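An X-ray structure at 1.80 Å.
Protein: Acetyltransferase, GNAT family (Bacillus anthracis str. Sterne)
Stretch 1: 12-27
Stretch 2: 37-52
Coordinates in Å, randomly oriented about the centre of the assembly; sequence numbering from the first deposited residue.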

# COMPACT_ATOMS: atom_id res chain seq x y z
N LYS A 12 -13.01 2.05 -26.12
CA LYS A 12 -11.75 2.25 -26.85
C LYS A 12 -11.31 3.72 -26.73
O LYS A 12 -12.12 4.61 -26.47
CB LYS A 12 -11.86 1.78 -28.30
CG LYS A 12 -11.75 0.27 -28.44
CD LYS A 12 -12.32 -0.27 -29.73
CE LYS A 12 -11.54 0.13 -30.95
NZ LYS A 12 -11.99 -0.72 -32.13
N PHE A 13 -10.01 3.94 -26.89
CA PHE A 13 -9.40 5.26 -26.76
C PHE A 13 -9.88 6.19 -27.89
O PHE A 13 -10.11 5.73 -28.99
CB PHE A 13 -7.87 5.14 -26.90
CG PHE A 13 -7.15 4.85 -25.61
CD1 PHE A 13 -7.21 5.74 -24.55
CD2 PHE A 13 -6.36 3.71 -25.47
CE1 PHE A 13 -6.51 5.49 -23.36
CE2 PHE A 13 -5.68 3.44 -24.29
CZ PHE A 13 -5.75 4.34 -23.22
N GLU A 14 -10.05 7.46 -27.56
CA GLU A 14 -10.06 8.55 -28.54
C GLU A 14 -8.75 9.32 -28.32
O GLU A 14 -8.24 9.35 -27.21
CB GLU A 14 -11.23 9.49 -28.28
CG GLU A 14 -12.57 8.80 -28.22
CD GLU A 14 -13.01 8.25 -29.56
OE1 GLU A 14 -12.73 8.87 -30.61
OE2 GLU A 14 -13.67 7.18 -29.55
N PHE A 15 -8.25 9.96 -29.36
CA PHE A 15 -6.98 10.65 -29.25
C PHE A 15 -6.95 11.68 -28.13
O PHE A 15 -5.98 11.80 -27.46
CB PHE A 15 -6.48 11.23 -30.58
CG PHE A 15 -5.07 11.62 -30.54
CD1 PHE A 15 -4.07 10.67 -30.48
CD2 PHE A 15 -4.70 12.94 -30.51
CE1 PHE A 15 -2.78 11.05 -30.40
CE2 PHE A 15 -3.41 13.29 -30.46
CZ PHE A 15 -2.44 12.35 -30.39
N LYS A 16 -8.05 12.39 -27.91
CA LYS A 16 -8.02 13.39 -26.86
C LYS A 16 -7.90 12.80 -25.46
O LYS A 16 -7.68 13.52 -24.54
CB LYS A 16 -9.17 14.36 -26.94
CG LYS A 16 -10.47 13.86 -26.81
CD LYS A 16 -11.39 15.06 -26.95
CE LYS A 16 -12.72 14.65 -27.47
NZ LYS A 16 -13.84 15.46 -27.04
N ASP A 17 -8.02 11.49 -25.31
CA ASP A 17 -7.73 10.88 -24.02
C ASP A 17 -6.27 10.99 -23.58
O ASP A 17 -6.00 10.78 -22.45
CB ASP A 17 -8.10 9.40 -24.03
CG ASP A 17 -9.57 9.15 -24.23
OD1 ASP A 17 -10.39 9.89 -23.73
OD2 ASP A 17 -9.89 8.19 -24.88
N TRP A 18 -5.33 11.28 -24.48
CA TRP A 18 -3.91 11.17 -24.15
C TRP A 18 -3.47 12.00 -22.94
O TRP A 18 -2.66 11.56 -22.14
CB TRP A 18 -3.02 11.41 -25.38
CG TRP A 18 -2.76 12.82 -25.75
CD1 TRP A 18 -3.40 13.54 -26.72
CD2 TRP A 18 -1.72 13.65 -25.25
NE1 TRP A 18 -2.86 14.79 -26.81
CE2 TRP A 18 -1.82 14.89 -25.91
CE3 TRP A 18 -0.74 13.49 -24.25
CZ2 TRP A 18 -0.98 15.96 -25.63
CZ3 TRP A 18 0.10 14.56 -23.97
CH2 TRP A 18 -0.03 15.77 -24.66
N GLU A 19 -4.01 13.21 -22.80
CA GLU A 19 -3.61 14.07 -21.68
C GLU A 19 -3.95 13.48 -20.31
O GLU A 19 -3.13 13.53 -19.40
CB GLU A 19 -4.16 15.50 -21.84
CG GLU A 19 -3.32 16.35 -22.82
CD GLU A 19 -3.68 17.83 -22.85
OE1 GLU A 19 -4.52 18.27 -22.03
OE2 GLU A 19 -3.12 18.55 -23.71
N ALA A 20 -5.14 12.90 -20.19
CA ALA A 20 -5.58 12.23 -18.95
C ALA A 20 -4.74 10.97 -18.69
O ALA A 20 -4.42 10.64 -17.54
CB ALA A 20 -7.07 11.88 -19.05
N VAL A 21 -4.38 10.27 -19.75
CA VAL A 21 -3.50 9.11 -19.59
C VAL A 21 -2.11 9.56 -19.13
O VAL A 21 -1.52 8.96 -18.21
CB VAL A 21 -3.42 8.29 -20.88
CG1 VAL A 21 -2.30 7.19 -20.81
CG2 VAL A 21 -4.78 7.67 -21.15
N HIS A 22 -1.61 10.63 -19.73
CA HIS A 22 -0.29 11.13 -19.40
C HIS A 22 -0.12 11.50 -17.91
O HIS A 22 0.97 11.39 -17.33
CB HIS A 22 0.10 12.28 -20.33
CG HIS A 22 1.54 12.63 -20.25
ND1 HIS A 22 2.52 11.79 -20.75
CD2 HIS A 22 2.19 13.69 -19.71
CE1 HIS A 22 3.70 12.33 -20.52
NE2 HIS A 22 3.53 13.48 -19.90
N GLU A 23 -1.20 11.89 -17.27
CA GLU A 23 -1.17 12.24 -15.86
C GLU A 23 -0.56 11.10 -15.02
O GLU A 23 0.12 11.35 -14.02
CB GLU A 23 -2.60 12.59 -15.41
CG GLU A 23 -2.71 13.05 -13.97
CD GLU A 23 -4.15 13.43 -13.60
OE1 GLU A 23 -5.04 13.28 -14.47
OE2 GLU A 23 -4.37 13.87 -12.45
N TYR A 24 -0.80 9.85 -15.42
CA TYR A 24 -0.23 8.70 -14.70
C TYR A 24 0.92 7.99 -15.43
O TYR A 24 1.80 7.46 -14.77
CB TYR A 24 -1.32 7.71 -14.26
CG TYR A 24 -2.18 7.08 -15.34
CD1 TYR A 24 -1.80 5.89 -15.97
CD2 TYR A 24 -3.43 7.63 -15.67
CE1 TYR A 24 -2.60 5.30 -16.97
CE2 TYR A 24 -4.25 7.03 -16.65
CZ TYR A 24 -3.84 5.87 -17.29
OH TYR A 24 -4.67 5.30 -18.25
N THR A 25 0.94 7.99 -16.75
CA THR A 25 2.05 7.35 -17.45
C THR A 25 3.38 8.13 -17.34
O THR A 25 4.45 7.57 -17.57
CB THR A 25 1.73 7.03 -18.92
OG1 THR A 25 1.38 8.23 -19.62
CG2 THR A 25 0.62 5.98 -19.03
N SER A 26 3.30 9.40 -16.96
CA SER A 26 4.49 10.21 -16.64
C SER A 26 4.94 10.07 -15.19
O SER A 26 5.95 10.67 -14.78
CB SER A 26 4.18 11.68 -16.95
OG SER A 26 3.14 12.19 -16.13
N ASP A 27 4.19 9.32 -14.39
CA ASP A 27 4.43 9.23 -12.95
C ASP A 27 5.33 8.03 -12.68
O ASP A 27 5.00 6.89 -13.05
CB ASP A 27 3.08 9.11 -12.23
CG ASP A 27 3.20 9.11 -10.70
OD1 ASP A 27 4.19 8.58 -10.15
OD2 ASP A 27 2.26 9.62 -10.05
N GLY A 37 8.97 2.03 -18.09
CA GLY A 37 9.18 3.11 -17.15
C GLY A 37 8.40 4.29 -17.70
O GLY A 37 7.51 4.12 -18.54
N VAL A 38 8.76 5.48 -17.25
CA VAL A 38 7.95 6.66 -17.49
C VAL A 38 7.88 7.03 -18.96
O VAL A 38 8.86 6.90 -19.71
CB VAL A 38 8.48 7.85 -16.66
CG1 VAL A 38 7.89 9.16 -17.16
CG2 VAL A 38 8.16 7.64 -15.21
N PHE A 39 6.68 7.46 -19.38
CA PHE A 39 6.43 7.94 -20.73
C PHE A 39 6.71 9.44 -20.84
O PHE A 39 6.37 10.20 -19.94
CB PHE A 39 4.95 7.77 -21.11
CG PHE A 39 4.54 6.38 -21.49
CD1 PHE A 39 5.31 5.26 -21.18
CD2 PHE A 39 3.32 6.19 -22.14
CE1 PHE A 39 4.87 3.97 -21.54
CE2 PHE A 39 2.87 4.93 -22.48
CZ PHE A 39 3.65 3.81 -22.20
N THR A 40 7.29 9.85 -21.96
CA THR A 40 7.28 11.25 -22.38
C THR A 40 5.90 11.56 -22.97
O THR A 40 5.12 10.64 -23.21
CB THR A 40 8.34 11.49 -23.46
OG1 THR A 40 7.98 10.76 -24.64
CG2 THR A 40 9.72 11.05 -22.96
N GLU A 41 5.60 12.83 -23.22
CA GLU A 41 4.35 13.21 -23.87
C GLU A 41 4.21 12.52 -25.23
O GLU A 41 3.12 12.03 -25.55
CB GLU A 41 4.23 14.73 -24.04
CG GLU A 41 3.87 15.45 -22.77
CD GLU A 41 3.57 16.93 -22.98
OE1 GLU A 41 3.62 17.41 -24.14
OE2 GLU A 41 3.25 17.60 -21.97
N GLU A 42 5.30 12.49 -26.02
CA GLU A 42 5.27 11.77 -27.30
C GLU A 42 4.97 10.27 -27.11
O GLU A 42 4.27 9.68 -27.92
CB GLU A 42 6.56 11.94 -28.11
CG GLU A 42 6.55 11.10 -29.42
CD GLU A 42 7.43 11.66 -30.56
OE1 GLU A 42 7.64 12.89 -30.62
OE2 GLU A 42 7.90 10.84 -31.40
N ASP A 43 5.52 9.67 -26.06
CA ASP A 43 5.28 8.24 -25.75
C ASP A 43 3.81 8.01 -25.49
O ASP A 43 3.22 7.07 -26.04
CB ASP A 43 6.05 7.80 -24.50
CG ASP A 43 7.56 7.66 -24.73
OD1 ASP A 43 7.96 7.44 -25.90
OD2 ASP A 43 8.31 7.73 -23.72
N THR A 44 3.21 8.85 -24.66
CA THR A 44 1.78 8.71 -24.38
C THR A 44 0.92 8.90 -25.63
O THR A 44 0.00 8.11 -25.87
CB THR A 44 1.31 9.61 -23.26
OG1 THR A 44 2.13 9.39 -22.10
CG2 THR A 44 -0.20 9.30 -22.92
N ARG A 45 1.18 9.93 -26.42
CA ARG A 45 0.45 10.12 -27.69
C ARG A 45 0.56 8.91 -28.62
O ARG A 45 -0.43 8.45 -29.24
CB ARG A 45 0.92 11.41 -28.38
CG ARG A 45 0.44 12.72 -27.70
CD ARG A 45 0.82 13.96 -28.55
NE ARG A 45 2.26 14.15 -28.61
CZ ARG A 45 2.97 15.07 -27.94
NH1 ARG A 45 2.39 15.97 -27.13
NH2 ARG A 45 4.30 15.11 -28.10
N ASN A 46 1.78 8.37 -28.72
CA ASN A 46 2.02 7.18 -29.54
C ASN A 46 1.21 5.99 -29.02
O ASN A 46 0.59 5.26 -29.78
CB ASN A 46 3.52 6.81 -29.51
CG ASN A 46 4.41 7.76 -30.33
OD1 ASN A 46 3.95 8.51 -31.20
ND2 ASN A 46 5.72 7.71 -30.04
N PHE A 47 1.23 5.80 -27.71
CA PHE A 47 0.50 4.71 -27.05
C PHE A 47 -1.00 4.80 -27.35
O PHE A 47 -1.62 3.82 -27.78
CB PHE A 47 0.78 4.76 -25.55
CG PHE A 47 -0.09 3.85 -24.73
CD1 PHE A 47 0.10 2.49 -24.75
CD2 PHE A 47 -1.08 4.37 -23.91
CE1 PHE A 47 -0.71 1.64 -23.96
CE2 PHE A 47 -1.88 3.54 -23.16
CZ PHE A 47 -1.68 2.17 -23.18
N VAL A 48 -1.59 5.98 -27.14
CA VAL A 48 -3.03 6.15 -27.39
C VAL A 48 -3.37 5.92 -28.84
O VAL A 48 -4.32 5.19 -29.17
CB VAL A 48 -3.53 7.55 -26.91
CG1 VAL A 48 -5.00 7.75 -27.30
CG2 VAL A 48 -3.30 7.68 -25.37
N ASN A 49 -2.57 6.50 -29.74
CA ASN A 49 -2.79 6.33 -31.16
C ASN A 49 -2.73 4.87 -31.56
O ASN A 49 -3.57 4.40 -32.32
CB ASN A 49 -1.72 7.07 -31.96
CG ASN A 49 -1.80 6.76 -33.43
OD1 ASN A 49 -2.75 7.19 -34.11
ND2 ASN A 49 -0.82 5.97 -33.95
N LYS A 50 -1.72 4.17 -31.06
CA LYS A 50 -1.53 2.76 -31.42
C LYS A 50 -2.71 1.88 -30.98
O LYS A 50 -3.02 0.87 -31.63
CB LYS A 50 -0.25 2.25 -30.78
CG LYS A 50 0.03 0.78 -30.98
CD LYS A 50 1.31 0.41 -30.31
CE LYS A 50 1.58 -1.07 -30.47
NZ LYS A 50 2.82 -1.39 -29.72
N ASN A 51 -3.37 2.27 -29.89
CA ASN A 51 -4.48 1.49 -29.33
C ASN A 51 -5.88 1.97 -29.71
O ASN A 51 -6.88 1.64 -29.07
CB ASN A 51 -4.29 1.42 -27.82
CG ASN A 51 -3.19 0.49 -27.44
OD1 ASN A 51 -3.39 -0.72 -27.41
ND2 ASN A 51 -2.03 1.02 -27.14
N MET A 52 -5.96 2.73 -30.80
CA MET A 52 -7.26 3.16 -31.32
C MET A 52 -7.84 2.16 -32.33
O MET A 52 -9.05 2.13 -32.54
CB MET A 52 -7.15 4.57 -31.93
CG MET A 52 -7.02 5.67 -30.90
SD MET A 52 -6.82 7.32 -31.59
CE MET A 52 -8.24 7.36 -32.65
O HOH W 1 -8.45 1.40 -27.19
O HOH W 2 -10.72 3.69 -31.08

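The two stretches bury 1027 Å² between them, and the largest shares fall to Phe13 (100 Å²), Trp18 (94 Å²) and Phe15 (84 Å²), all from the first stretch. Helix 18-25 and helix 41-50 run at 125° to each other, with a closest axial approach of 9.2 Å, so the helices cross steeply, nearer perpendicular than antiparallel, although their N-to-C directions are opposed in sense. The CA register agrees: Phe13 lies nearest Met52, whereas Ser26 lies nearest Val38.

Phe13 points its CA-to-CB bond toward the second stretch, and its ring is contacted from several directions. Val48 CG2 lies over one face, while Asn51 CB sits at the edge, 3.9 Å from Phe13 CD2. The rings of Phe13 and Phe47 have centroids 5.8 Å apart and planes at 73°; their closest atoms, Phe13 CZ and Phe47 CE2, are 4.0 Å apart, an oblique apolar contact. Two waters supplement this packing by joining backbone groups that do not bond directly. Water 1 accepts from Phe13 N (3.0 Å from its oxygen) and donates to Asn51 O (2.5 Å), and water 2 donates to both Phe13 O (3.0 Å) and Met52 O (2.7 Å).

Phe15 starts out sideways, but its chi1 of -166° (t) accompanies a ring whose end comes nearer the second stretch. Arg45 O and Met52 SD lie at the ring edge, the former 3.7 Å from Phe15 CE1. Val48 CG1 adds an oblique contact 4.4 Å from Phe15 CD1. Phe13 and Phe15 thus share Val48 and Met52 as neighbours.

Trp18 acts as a knob among Glu41, Thr44, Arg45 and Val48. The evidence for packing over its face is specific: Arg45 CG stands 3.6 Å from the centroid of the Trp18 five-membered ring, 18° off the normal, and Arg45 CZ stands 4.9 Å from the centroid of the Trp18 six-membered ring, 25° off the normal. The first is a CH-pi contact, the second a cation-pi contact, so aliphatic and charged parts of one side chain engage the same indole. A salt bridge from Arg45 NH1 to Glu41 OE1 (3.5 Å) links the arginine to another residue of the pocket. Trp18 CB also packs 3.7 Å from Val48 CG2.

Thr44 supplies the reciprocal knob, among Trp18, Val21, His22 and Thr25. Its methyl CG2 lies 3.6 Å from Val21 CG1, while its hydroxyl is the polar centre of the interface: Thr44 OG1 is hydrogen-bonded to His22 ND1 at 2.8 Å, with an angle of 176°, and to Thr25 OG1 at 2.8 Å. The histidine meets this hydroxyl at its ring edge, leaving one face for Glu41 CG, 3.9 Å from the His22 ring centroid in a CH-pi contact. Beyond Thr25, the backbone makes a direct link: Phe39 N donates to Thr25 O at 2.9 Å, and the N-H...acceptor angle of 175° indicates a nearly linear bond.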